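Local coordinates for putative lipoate-protein ligase A subunit 2 (Thermoplasma acidophilum DSM 1728, PDB 3R07) that belongs to the lipoate-protein ligase family as a putative second subunit, a small alpha/beta protein related to bacterial ligase C-terminal domains, at residues 24-27 with 28-31; 44-47 with 48-51. All blocks are in the same frame, centred on the assembly; numbering follows the deposited sequence.

Contact 1 of 2, residues 24-27 with 28-31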
ATOM      1  N   ASP B  24      -6.003  18.894 -18.469  1.00 59.91           N
ATOM      2  CA  ASP B  24      -6.802  19.297 -19.613  1.00 61.97           C
ATOM      3  C   ASP B  24      -6.816  20.830 -19.605  1.00 62.94           C
ATOM      4  O   ASP B  24      -7.395  21.438 -18.701  1.00 62.77           O
ATOM      5  CB  ASP B  24      -8.201  18.751 -19.393  1.00 62.31           C
ATOM      6  CG  ASP B  24      -9.026  18.706 -20.638  1.00 65.03           C
ATOM      7  OD1 ASP B  24      -8.757  19.467 -21.602  1.00 69.00           O
ATOM      8  OD2 ASP B  24      -9.982  17.902 -20.634  1.00 67.49           O
ATOM      9  N   LEU B  25      -6.149  21.458 -20.573  1.00 64.72           N
ATOM     10  CA  LEU B  25      -5.982  22.927 -20.560  1.00 66.55           C
ATOM     11  C   LEU B  25      -6.768  23.664 -21.651  1.00 67.78           C
ATOM     12  O   LEU B  25      -6.619  23.391 -22.840  1.00 67.58           O
ATOM     13  CB  LEU B  25      -4.510  23.324 -20.669  1.00 66.42           C
ATOM     14  CG  LEU B  25      -3.433  22.743 -19.767  1.00 66.84           C
ATOM     15  CD1 LEU B  25      -2.093  23.378 -20.108  1.00 66.45           C
ATOM     16  CD2 LEU B  25      -3.777  22.955 -18.296  1.00 68.47           C
ATOM     17  N   ASP B  26      -7.600  24.602 -21.219  1.00 69.55           N
ATOM     18  CA  ASP B  26      -8.299  25.498 -22.121  1.00 71.30           C
ATOM     19  C   ASP B  26      -7.619  26.859 -22.014  1.00 71.52           C
ATOM     20  O   ASP B  26      -7.842  27.617 -21.074  1.00 71.72           O
ATOM     21  CB  ASP B  26      -9.785  25.573 -21.749  1.00 71.92           C
ATOM     22  CG  ASP B  26     -10.552  26.599 -22.578  1.00 74.90           C
ATOM     23  OD1 ASP B  26      -9.917  27.570 -23.073  1.00 77.75           O
ATOM     24  OD2 ASP B  26     -11.795  26.438 -22.731  1.00 76.97           O
ATOM     25  N   GLY B  27      -6.769  27.164 -22.979  1.00 72.09           N
ATOM     26  CA  GLY B  27      -5.976  28.376 -22.902  1.00 72.63           C
ATOM     27  C   GLY B  27      -5.034  28.323 -21.711  1.00 72.97           C
ATOM     28  O   GLY B  27      -4.095  27.517 -21.684  1.00 73.27           O
ATOM     29  N   ASN B  28      -5.292  29.180 -20.727  1.00 72.84           N
ATOM     30  CA  ASN B  28      -4.404  29.331 -19.573  1.00 72.77           C
ATOM     31  C   ASN B  28      -5.048  28.661 -18.334  1.00 72.15           C
ATOM     32  O   ASN B  28      -4.505  28.686 -17.224  1.00 72.19           O
ATOM     33  CB  ASN B  28      -4.128  30.840 -19.344  1.00 73.23           C
ATOM     34  CG  ASN B  28      -2.706  31.131 -18.815  1.00 74.74           C
ATOM     35  OD1 ASN B  28      -1.695  30.634 -19.340  1.00 75.64           O
ATOM     36  ND2 ASN B  28      -2.632  31.965 -17.779  1.00 76.00           N
ATOM     37  N   ARG B  29      -6.191  28.022 -18.565  1.00 70.91           N
ATOM     38  CA  ARG B  29      -7.109  27.655 -17.516  1.00 70.04           C
ATOM     39  C   ARG B  29      -7.325  26.134 -17.455  1.00 69.25           C
ATOM     40  O   ARG B  29      -7.398  25.451 -18.485  1.00 69.30           O
ATOM     41  CB  ARG B  29      -8.425  28.399 -17.758  1.00 70.28           C
ATOM     42  CG  ARG B  29      -9.273  28.658 -16.522  1.00 72.16           C
ATOM     43  CD  ARG B  29     -10.413  27.656 -16.449  1.00 74.99           C
ATOM     44  NE  ARG B  29     -11.208  27.693 -17.674  1.00 77.51           N
ATOM     45  CZ  ARG B  29     -12.245  26.904 -17.948  1.00 79.47           C
ATOM     46  NH1 ARG B  29     -12.649  25.985 -17.080  1.00 79.68           N
ATOM     47  NH2 ARG B  29     -12.882  27.039 -19.110  1.00 80.51           N
ATOM     48  N   ILE B  30      -7.431  25.612 -16.233  1.00 67.99           N
ATOM     49  CA  ILE B  30      -7.476  24.174 -15.992  1.00 66.08           C
ATOM     50  C   ILE B  30      -8.911  23.683 -16.098  1.00 65.55           C
ATOM     51  O   ILE B  30      -9.760  24.030 -15.275  1.00 65.85           O
ATOM     52  CB  ILE B  30      -6.862  23.812 -14.615  1.00 66.15           C
ATOM     53  CG1 ILE B  30      -5.345  24.078 -14.615  1.00 65.24           C
ATOM     54  CG2 ILE B  30      -7.180  22.351 -14.252  1.00 65.76           C
ATOM     55  CD1 ILE B  30      -4.700  24.041 -13.249  1.00 65.10           C
ATOM     56  N   LYS B  31      -9.183  22.884 -17.123  1.00 64.10           N
ATOM     57  CA  LYS B  31     -10.532  22.421 -17.390  1.00 63.28           C
ATOM     58  C   LYS B  31     -10.778  21.154 -16.595  1.00 61.99           C
ATOM     59  O   LYS B  31     -11.855  20.957 -16.031  1.00 62.10           O
ATOM     60  CB  LYS B  31     -10.710  22.169 -18.887  1.00 63.39           C
ATOM     61  CG  LYS B  31     -12.108  21.776 -19.311  1.00 64.23           C
ATOM     62  CD  LYS B  31     -12.227  21.664 -20.830  1.00 65.08           C
ATOM     63  CE  LYS B  31     -13.652  21.209 -21.210  1.00 69.41           C
ATOM     64  NZ  LYS B  31     -13.965  21.372 -22.678  1.00 72.35           N
TER

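Contact 2 of 2, residues 44-47 with 48-51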
ATOM      1  N   GLU B  44      -7.064  10.768   3.288  1.00 54.05           N
ATOM      2  CA  GLU B  44      -6.909  10.132   1.983  1.00 54.67           C
ATOM      3  C   GLU B  44      -7.715  10.891   0.918  1.00 55.51           C
ATOM      4  O   GLU B  44      -7.277  11.023  -0.226  1.00 55.31           O
ATOM      5  CB  GLU B  44      -7.275   8.630   2.042  1.00 54.14           C
ATOM      6  CG  GLU B  44      -6.382   7.762   2.959  1.00 54.46           C
ATOM      7  CD  GLU B  44      -6.813   7.766   4.461  1.00 57.24           C
ATOM      8  OE1 GLU B  44      -7.578   8.665   4.908  1.00 59.73           O
ATOM      9  OE2 GLU B  44      -6.389   6.861   5.211  1.00 56.30           O
ATOM     10  N   ASP B  45      -8.886  11.400   1.294  1.00 56.72           N
ATOM     11  CA  ASP B  45      -9.728  12.126   0.340  1.00 58.09           C
ATOM     12  C   ASP B  45      -9.334  13.594   0.143  1.00 57.63           C
ATOM     13  O   ASP B  45      -9.995  14.318  -0.583  1.00 57.26           O
ATOM     14  CB  ASP B  45     -11.210  11.977   0.663  1.00 58.77           C
ATOM     15  CG  ASP B  45     -11.534  12.342   2.094  1.00 63.46           C
ATOM     16  OD1 ASP B  45     -10.685  12.092   2.996  1.00 67.65           O
ATOM     17  OD2 ASP B  45     -12.656  12.867   2.324  1.00 67.64           O
ATOM     18  N   SER B  46      -8.234  14.001   0.763  1.00 57.61           N
ATOM     19  CA  SER B  46      -7.546  15.236   0.408  1.00 58.33           C
ATOM     20  C   SER B  46      -7.087  15.281  -1.061  1.00 58.76           C
ATOM     21  O   SER B  46      -6.906  16.361  -1.626  1.00 59.41           O
ATOM     22  CB  SER B  46      -6.333  15.431   1.311  1.00 58.19           C
ATOM     23  OG  SER B  46      -6.751  15.619   2.651  1.00 59.73           O
ATOM     24  N   ILE B  47      -6.872  14.122  -1.673  1.00 58.42           N
ATOM     25  CA  ILE B  47      -6.567  14.070  -3.087  1.00 57.85           C
ATOM     26  C   ILE B  47      -7.703  14.669  -3.910  1.00 58.50           C
ATOM     27  O   ILE B  47      -7.465  15.296  -4.927  1.00 58.27           O
ATOM     28  CB  ILE B  47      -6.255  12.619  -3.560  1.00 57.73           C
ATOM     29  CG1 ILE B  47      -5.545  12.633  -4.919  1.00 56.01           C
ATOM     30  CG2 ILE B  47      -7.505  11.755  -3.575  1.00 55.86           C
ATOM     31  CD1 ILE B  47      -4.177  13.315  -4.892  1.00 54.36           C
ATOM     32  N   ASN B  48      -8.939  14.466  -3.474  1.00 59.60           N
ATOM     33  CA  ASN B  48     -10.091  15.049  -4.168  1.00 60.66           C
ATOM     34  C   ASN B  48     -10.191  16.559  -3.998  1.00 61.56           C
ATOM     35  O   ASN B  48     -10.713  17.241  -4.866  1.00 61.19           O
ATOM     36  CB  ASN B  48     -11.383  14.418  -3.678  1.00 60.43           C
ATOM     37  CG  ASN B  48     -11.439  12.948  -3.938  1.00 60.40           C
ATOM     38  OD1 ASN B  48     -11.768  12.175  -3.050  1.00 59.84           O
ATOM     39  ND2 ASN B  48     -11.108  12.543  -5.162  1.00 62.16           N
ATOM     40  N   ARG B  49      -9.710  17.057  -2.858  1.00 62.84           N
ATOM     41  CA  ARG B  49      -9.712  18.481  -2.569  1.00 64.55           C
ATOM     42  C   ARG B  49      -8.678  19.150  -3.478  1.00 64.23           C
ATOM     43  O   ARG B  49      -8.946  20.212  -4.032  1.00 64.82           O
ATOM     44  CB  ARG B  49      -9.415  18.767  -1.076  1.00 64.54           C
ATOM     45  CG  ARG B  49     -10.313  19.859  -0.411  1.00 66.39           C
ATOM     46  CD  ARG B  49      -9.776  20.453   0.948  1.00 66.58           C
ATOM     47  NE  ARG B  49      -9.176  19.468   1.858  1.00 71.73           N
ATOM     48  CZ  ARG B  49      -7.922  19.526   2.330  1.00 74.86           C
ATOM     49  NH1 ARG B  49      -7.115  20.540   2.000  1.00 75.56           N
ATOM     50  NH2 ARG B  49      -7.461  18.567   3.145  1.00 75.10           N
ATOM     51  N   LEU B  50      -7.521  18.517  -3.650  1.00 63.86           N
ATOM     52  CA  LEU B  50      -6.448  19.080  -4.451  1.00 63.66           C
ATOM     53  C   LEU B  50      -6.845  19.177  -5.924  1.00 64.25           C
ATOM     54  O   LEU B  50      -6.491  20.133  -6.603  1.00 64.51           O
ATOM     55  CB  LEU B  50      -5.165  18.263  -4.290  1.00 63.55           C
ATOM     56  CG  LEU B  50      -3.869  18.752  -4.953  1.00 63.45           C
ATOM     57  CD1 LEU B  50      -3.571  20.214  -4.632  1.00 63.14           C
ATOM     58  CD2 LEU B  50      -2.683  17.869  -4.579  1.00 63.00           C
ATOM     59  N   GLU B  51      -7.585  18.196  -6.421  1.00 64.65           N
ATOM     60  CA  GLU B  51      -8.079  18.258  -7.790  1.00 64.98           C
ATOM     61  C   GLU B  51      -9.166  19.345  -7.930  1.00 66.10           C
ATOM     62  O   GLU B  51      -9.198  20.078  -8.922  1.00 66.38           O
ATOM     63  CB  GLU B  51      -8.611  16.888  -8.250  1.00 64.70           C
ATOM     64  CG  GLU B  51      -7.555  15.824  -8.538  1.00 63.57           C
ATOM     65  CD  GLU B  51      -8.171  14.437  -8.751  1.00 63.61           C
ATOM     66  OE1 GLU B  51      -9.312  14.224  -8.303  1.00 61.95           O
ATOM     67  OE2 GLU B  51      -7.530  13.553  -9.362  1.00 60.10           O
TER

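Contact 1 of 2, residues 24-27 with 28-31
D26 and R29 face each other as an antiparallel hydrogen-bonded pair, their CA atoms 5.2 Å apart, at the closed end of the beta hairpin made by strands 18-26 and 29-36. A type II' turn from D26 to R29 reverses the chain, and G27 takes its second position with phi 64° and psi -112°, a conformation that suits a residue without a side chain. R29 N donates to D26 O at 3.0 Å from well above the carbonyl plane, whereas D26 N meets R29 O at 2.9 Å almost head-on. One step on, K31 N closes the next link to D24 O at 2.8 Å. Between these rungs L25 and I30 form the non-hydrogen-bonded pair, and their side chains share the buried face: CD2 of L25 reaches CG1 of I30 at 4.2 Å. I59 covers both, and M6 and Y8 of strand 5-13 flank L25, so branched aliphatic residues fit here. The face carrying D26 and R29 is exposed and suits charged residues. R29 has two conformers; in one its guanidinium leans toward the D26 carboxylate, a long and doubtful salt bridge. K31 runs out fully extended alongside D24, which H5 and M7 of strand 5-13 partly cover, and K31 CB comes within 3.4 Å of D24 O.

Contact 2 of 2, residues 44-47 with 48-51
S46 OG lies beside its own backbone N (chi1 -65°), and R49, bent at chi3 (-40°), swings its guanidinium back along the helix toward that hydroxyl, leaving S46 OG and R49 NH2 3.1 Å apart. The two residues stand three apart near the N-terminal end of helix 46-54, and the same hydroxyl makes a weak hydrogen bond to P43 O. A small polar side chain suits this buried place: it can lie close to the backbone while F69 and V74 pack against both S46 and R49. The backbone settles into its helical pattern over the same residues. N48 N to D45 O is a weak bond with an angle of 134° at the hydrogen, whereas L50 N binds S46 O more directly at 3.0 Å, and E51 N follows with I47 O at 3.3 Å. The S46 carbonyl also receives a weak bond from R49 N, so two successive amides converge on it. Along the flank facing the sheet, I47 and L50 both touch I35 of strand 29-36, as suits large aliphatic residues, and L50 also meets I66 and F69 of helix 62-70. N48 is placed nearer the surface, its CB 3.4 Å from D45 O, and a basic side chain of the other subunit packs on it. E51 is buried, but its OE2 is satisfied by a hydrogen bond from I35 N of strand 29-36, while E51 CG rests 3.7 Å from I47 O.

Strand 29-36 relates the two contacts: contact 1 closes the hairpin at its beginning, and contact 2 opens the helix that follows it in the chain and packs on its I35. The two lie about 20 Å apart between centres and do not touch. Contact 1 is the more peripheral, its centre about 14 Å from the chain centre, against about 10 Å for contact 2, and most of its residues are exposed; contact 2 has four buried residues. Accordingly, 24-31 combines cross-strand backbone bonds and exposed charged side chains with one aliphatic pair turned inward. In 44-51 the backbone bonds run along one helix, and side chains pack away from the helix axis against the sheet, helix 62-70 and the other subunit.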